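Side-chain contacts in pectate lyase II (Xanthomonas campestris pv. campestris, PDB 2QY1), which probably cleaves pectate by lyase chemistry, as a secreted right-handed parallel beta-helix enzyme of polysaccharide lyase family 1: residues Thr187-Ser190 with Ala191-Thr194; Ala239-Glu242 with Ser243-Phe246; Val308-Ala311 with Ala312-Lys315. The protein carries 2 engineered substitutions. All coordinates share one frame; numbering follows the deposited sequence.

Contact 1 of 3, residues Thr187-Ser190 with Ala191-Thr194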
# COMPACT_ATOMS: atom_id res chain seq x y z
N THR A 187 16.91 9.37 0.90
CA THR A 187 17.89 8.46 1.51
C THR A 187 17.51 7.96 2.90
O THR A 187 17.98 6.91 3.34
CB THR A 187 19.30 9.10 1.56
OG1 THR A 187 19.24 10.33 2.30
CG2 THR A 187 19.82 9.37 0.16
N LYS A 188 16.65 8.72 3.60
CA LYS A 188 16.10 8.28 4.88
C LYS A 188 15.29 6.99 4.76
O LYS A 188 15.08 6.28 5.74
CB LYS A 188 15.21 9.37 5.50
CG LYS A 188 15.96 10.47 6.23
CD LYS A 188 15.15 10.99 7.43
CE LYS A 188 13.80 11.55 7.01
NZ LYS A 188 12.81 11.61 8.13
N ASN A 189 14.85 6.68 3.54
CA ASN A 189 14.06 5.48 3.28
C ASN A 189 14.88 4.18 3.30
O ASN A 189 14.34 3.10 3.08
CB ASN A 189 13.29 5.60 1.96
CG ASN A 189 11.92 4.97 2.04
OD1 ASN A 189 11.61 4.03 1.29
ND2 ASN A 189 11.09 5.46 2.95
N SER A 190 16.17 4.30 3.58
CA SER A 190 17.03 3.13 3.79
C SER A 190 16.60 2.38 5.05
O SER A 190 16.92 1.20 5.21
CB SER A 190 18.50 3.55 3.89
OG SER A 190 18.72 4.36 5.03
N ALA A 191 15.88 3.07 5.93
CA ALA A 191 15.38 2.51 7.18
C ALA A 191 14.09 1.70 6.99
O ALA A 191 13.68 0.96 7.89
CB ALA A 191 15.16 3.62 8.20
N ALA A 192 13.45 1.85 5.83
CA ALA A 192 12.19 1.17 5.53
C ALA A 192 12.31 -0.35 5.64
O ALA A 192 13.22 -0.96 5.09
CB ALA A 192 11.66 1.57 4.16
N ARG A 193 11.37 -0.94 6.38
CA ARG A 193 11.26 -2.38 6.53
C ARG A 193 9.78 -2.70 6.38
O ARG A 193 8.99 -2.43 7.28
CB ARG A 193 11.77 -2.83 7.91
CG ARG A 193 13.23 -2.49 8.23
CD ARG A 193 14.20 -3.30 7.37
NE ARG A 193 15.59 -3.07 7.75
CZ ARG A 193 16.37 -2.12 7.23
NH1 ARG A 193 15.89 -1.30 6.30
NH2 ARG A 193 17.62 -2.00 7.63
N THR A 194 9.42 -3.28 5.23
CA THR A 194 8.02 -3.44 4.87
C THR A 194 7.70 -4.87 4.42
O THR A 194 8.41 -5.45 3.60
CB THR A 194 7.62 -2.47 3.73
OG1 THR A 194 8.25 -1.20 3.94
CG2 THR A 194 6.11 -2.29 3.67
O HOH W 1 19.20 -0.09 6.29
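With CG beside its own backbone N (chi1 -60°) and a second bend at chi2 (-69°), the Arg193 side chain curls back along the chain until its guanidinium meets Ser190. Arg193 NH1 donates to Ser190 O (2.9 Å), and the carbonyl oxygen lies at the edge of the guanidinium, in its plane. Arg193 NH1 also donates to Ala192 O (3.0 Å), again in that plane but well above the plane of the Ala192 carbonyl. A water takes a bond from Arg193 NH2 and gives one to Ser190 O, which therefore accepts from both the arginine and the water; these bonds fix the guanidinium's rotation. The backbone of the turn is closed by Ala192 N, which donates to Asn189 O at 3.1 Å, and by a weak bond of 3.3 Å from Ala191 N to Lys188 O. Ala192 CB packs against the Asn189 side chain, and both touch Asn180 of strand 176-180. The ammonium of Lys188 turns elsewhere, to a salt bridge with Glu125. This is a short 3-10 turn in which Arg193 binds the carbonyl of Ser190 and, just beyond the turn, that of Ala192, leading into strand 193-202 of the parallel beta-helix typical of pectate lyases.

Contact 2 of 3, residues Ala239-Glu242 with Ser243-Phe246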
# COMPACT_ATOMS: atom_id res chain seq x y z
N ALA A 239 14.42 -6.68 -2.25
CA ALA A 239 13.12 -7.28 -1.98
C ALA A 239 13.20 -8.81 -1.99
O ALA A 239 13.65 -9.41 -2.97
CB ALA A 239 12.09 -6.80 -3.00
N LYS A 240 12.77 -9.42 -0.89
CA LYS A 240 12.56 -10.87 -0.87
C LYS A 240 11.18 -11.14 -1.45
O LYS A 240 10.16 -10.85 -0.82
CB LYS A 240 12.69 -11.42 0.56
CG LYS A 240 12.57 -12.93 0.64
CD LYS A 240 12.79 -13.45 2.05
CE LYS A 240 12.77 -14.97 2.09
NZ LYS A 240 13.95 -15.59 1.42
N ILE A 241 11.16 -11.68 -2.67
CA ILE A 241 9.92 -11.92 -3.41
C ILE A 241 9.63 -13.42 -3.41
O ILE A 241 10.29 -14.19 -4.11
CB ILE A 241 10.01 -11.35 -4.85
CG1 ILE A 241 10.35 -9.85 -4.81
CG2 ILE A 241 8.71 -11.60 -5.62
CD1 ILE A 241 10.69 -9.24 -6.17
N GLU A 242 8.61 -13.81 -2.64
CA GLU A 242 8.39 -15.21 -2.29
C GLU A 242 6.94 -15.65 -2.48
O GLU A 242 6.02 -14.98 -2.03
CB GLU A 242 8.83 -15.43 -0.84
CG GLU A 242 8.70 -16.85 -0.33
CD GLU A 242 9.07 -17.00 1.15
OE1 GLU A 242 9.04 -18.14 1.64
OE2 GLU A 242 9.37 -15.98 1.81
N SER A 243 6.75 -16.79 -3.15
CA SER A 243 5.44 -17.45 -3.24
C SER A 243 4.27 -16.55 -3.65
O SER A 243 3.16 -16.68 -3.12
CB SER A 243 5.12 -18.19 -1.93
OG SER A 243 6.03 -19.24 -1.70
N ASN A 244 4.52 -15.64 -4.58
CA ASN A 244 3.45 -14.83 -5.16
C ASN A 244 2.81 -15.57 -6.34
O ASN A 244 3.34 -16.59 -6.80
CB ASN A 244 3.99 -13.46 -5.62
CG ASN A 244 4.67 -12.69 -4.49
OD1 ASN A 244 5.89 -12.70 -4.37
ND2 ASN A 244 3.88 -12.02 -3.67
N TYR A 245 1.68 -15.06 -6.80
CA TYR A 245 0.98 -15.61 -7.96
C TYR A 245 0.90 -14.51 -9.01
O TYR A 245 0.18 -13.53 -8.83
CB TYR A 245 -0.42 -16.08 -7.55
CG TYR A 245 -1.14 -16.98 -8.54
CD1 TYR A 245 -1.35 -18.33 -8.25
CD2 TYR A 245 -1.63 -16.48 -9.75
CE1 TYR A 245 -2.02 -19.16 -9.14
CE2 TYR A 245 -2.31 -17.31 -10.65
CZ TYR A 245 -2.50 -18.64 -10.34
OH TYR A 245 -3.16 -19.46 -11.22
N PHE A 246 1.65 -14.68 -10.10
CA PHE A 246 1.69 -13.69 -11.19
C PHE A 246 0.96 -14.21 -12.43
O PHE A 246 1.20 -15.34 -12.86
CB PHE A 246 3.14 -13.38 -11.59
CG PHE A 246 3.97 -12.76 -10.50
CD1 PHE A 246 4.83 -13.54 -9.73
CD2 PHE A 246 3.93 -11.38 -10.28
CE1 PHE A 246 5.62 -12.96 -8.74
CE2 PHE A 246 4.71 -10.80 -9.28
CZ PHE A 246 5.56 -11.59 -8.51
O HOH W 2 8.27 -20.11 -0.07
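Apolar contact joins Ile241 to Phe246 across the bend between two strands. CG2 of Ile241, anti to the backbone N, reaches the edge of the Phe246 ring near its plane, 4.3 Å from CZ. The Asn244 side chain crosses that of Ile241 at about a right angle, against its CG2.

The polar link is indirect. Glu242 is extended, with CG anti to its backbone N (chi1 -178°), and a water bridges its carboxylate to the next residue: the water donates to Glu242 OE1 at 2.7 Å and is hydrogen-bonded to Ser243 OG (2.9 Å). The other carboxylate oxygen, OE2, is hydrogen-bonded to Tyr306 OH and His217 NE2, so both oxygens of this buried group have partners.

Backbone shape makes the bend. Ser243 has positive phi and psi (49° and 39°), a left-handed conformation that turns the chain between the strands.

Strand 238-242 here gives way to strand 245-255, both paired in parallel with strand 215-226; Ile241 also packs on strands 231-234 and 263-267, while Phe246 stacks with Phe223 of strand 215-226.

Contact 3 of 3, residues Val308-Ala311 with Ala312-Lys315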
# COMPACT_ATOMS: atom_id res chain seq x y z
N VAL A 308 3.62 -19.42 4.96
CA VAL A 308 3.43 -19.25 3.53
C VAL A 308 2.29 -20.10 3.00
O VAL A 308 2.22 -21.31 3.26
CB VAL A 308 4.73 -19.52 2.71
CG1 VAL A 308 5.74 -18.41 2.93
CG2 VAL A 308 5.34 -20.88 3.07
N THR A 309 1.37 -19.46 2.27
CA THR A 309 0.38 -20.16 1.47
C THR A 309 1.13 -20.73 0.27
O THR A 309 1.90 -20.01 -0.36
CB THR A 309 -0.72 -19.19 0.97
OG1 THR A 309 -1.30 -18.50 2.09
CG2 THR A 309 -1.82 -19.93 0.22
N PRO A 310 0.93 -22.04 -0.04
CA PRO A 310 1.52 -22.58 -1.26
C PRO A 310 1.18 -21.70 -2.46
O PRO A 310 0.01 -21.36 -2.65
CB PRO A 310 0.87 -23.96 -1.38
CG PRO A 310 0.59 -24.35 0.04
CD PRO A 310 0.20 -23.07 0.72
N ALA A 311 2.19 -21.35 -3.24
CA ALA A 311 2.08 -20.33 -4.29
C ALA A 311 0.92 -20.54 -5.26
O ALA A 311 0.24 -19.58 -5.64
CB ALA A 311 3.39 -20.21 -5.05
N ALA A 312 0.69 -21.79 -5.67
CA ALA A 312 -0.39 -22.13 -6.60
C ALA A 312 -1.78 -21.85 -6.02
O ALA A 312 -2.74 -21.61 -6.76
CB ALA A 312 -0.28 -23.58 -7.05
N GLN A 313 -1.87 -21.87 -4.69
CA GLN A 313 -3.13 -21.66 -3.98
C GLN A 313 -3.39 -20.18 -3.66
O GLN A 313 -4.48 -19.82 -3.21
CB GLN A 313 -3.17 -22.49 -2.70
CG GLN A 313 -3.14 -24.01 -2.94
CD GLN A 313 -3.01 -24.82 -1.66
OE1 GLN A 313 -2.44 -25.91 -1.66
NE2 GLN A 313 -3.53 -24.28 -0.56
N VAL A 314 -2.39 -19.34 -3.89
CA VAL A 314 -2.45 -17.90 -3.56
C VAL A 314 -3.58 -17.15 -4.27
O VAL A 314 -4.28 -16.36 -3.64
CB VAL A 314 -1.07 -17.20 -3.78
CG1 VAL A 314 -1.21 -15.68 -3.85
CG2 VAL A 314 -0.09 -17.60 -2.69
N LYS A 315 -3.77 -17.41 -5.56
CA LYS A 315 -4.86 -16.78 -6.31
C LYS A 315 -6.21 -16.97 -5.61
O LYS A 315 -6.90 -15.99 -5.32
CB LYS A 315 -4.93 -17.30 -7.75
CG LYS A 315 -6.12 -16.78 -8.55
CD LYS A 315 -6.03 -17.16 -10.03
CE LYS A 315 -7.28 -16.73 -10.79
NZ LYS A 315 -7.16 -16.95 -12.26
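Pro310 O accepts a hydrogen bond from Gln313 N at 2.8 Å, the first of two that wind the chain toward helix 314-321. The second runs from Val314 N to Ala311 O at 3.2 Å; in both, the donor stands above the plane of the carbonyl it uses. Each bond spans three residues, and together they close two successive, overlapping type I turns, Pro310-Gln313 and Ala311-Val314.

Side chains fill in around this backbone. Gln313 keeps CG beside its own backbone N (chi1 -64°) and then extends, which carries its amide back across the proline ring at an angle: OE1 comes to 3.8 Å from Pro310 CG, and NE2 lies near CD. Gln313 CB sits 3.4 Å from Pro310 O. Thr309 presents its methyl, CG2, to both Gln313 CB and Val314 CG2, each at 4.1 Å.

Further out, the hydroxyl of Thr309 is held by a hydrogen bond to His198, and the same threonine touches Asn220 of strand 215-226. Val314 also rests on Asn220 and on Tyr245, Ala311 and Ala312 lie against Tyr270, and Lys315 forms a salt bridge with Glu247. The turn is thereby laid against strands of the beta-helix. Val314 is the buried member of the group, and its CB approaches Ala311 O to 3.3 Å.

How the contacts relate
The three contacts follow one another along the chain, each closing before the next opens. Contacts 1 and 2 belong to the parallel beta-helix: contact 1 leads into strand 193-202, and contact 2 joins strand 238-242 to strand 245-255. Strand 215-226 pairs with all three, although the centres of the two contacts lie about 20 Å apart. Contact 3, in the turn that runs into helix 314-321, is about 28 Å from contact 1 by centres but only about 10 Å from contact 2, which it touches: Ser243 O is 3.4 Å from Val314 CG2, and the Tyr245 ring meets Ala311 and Ala312. The turn before helix 314-321 thus packs against the bend between strands 238-242 and 245-255.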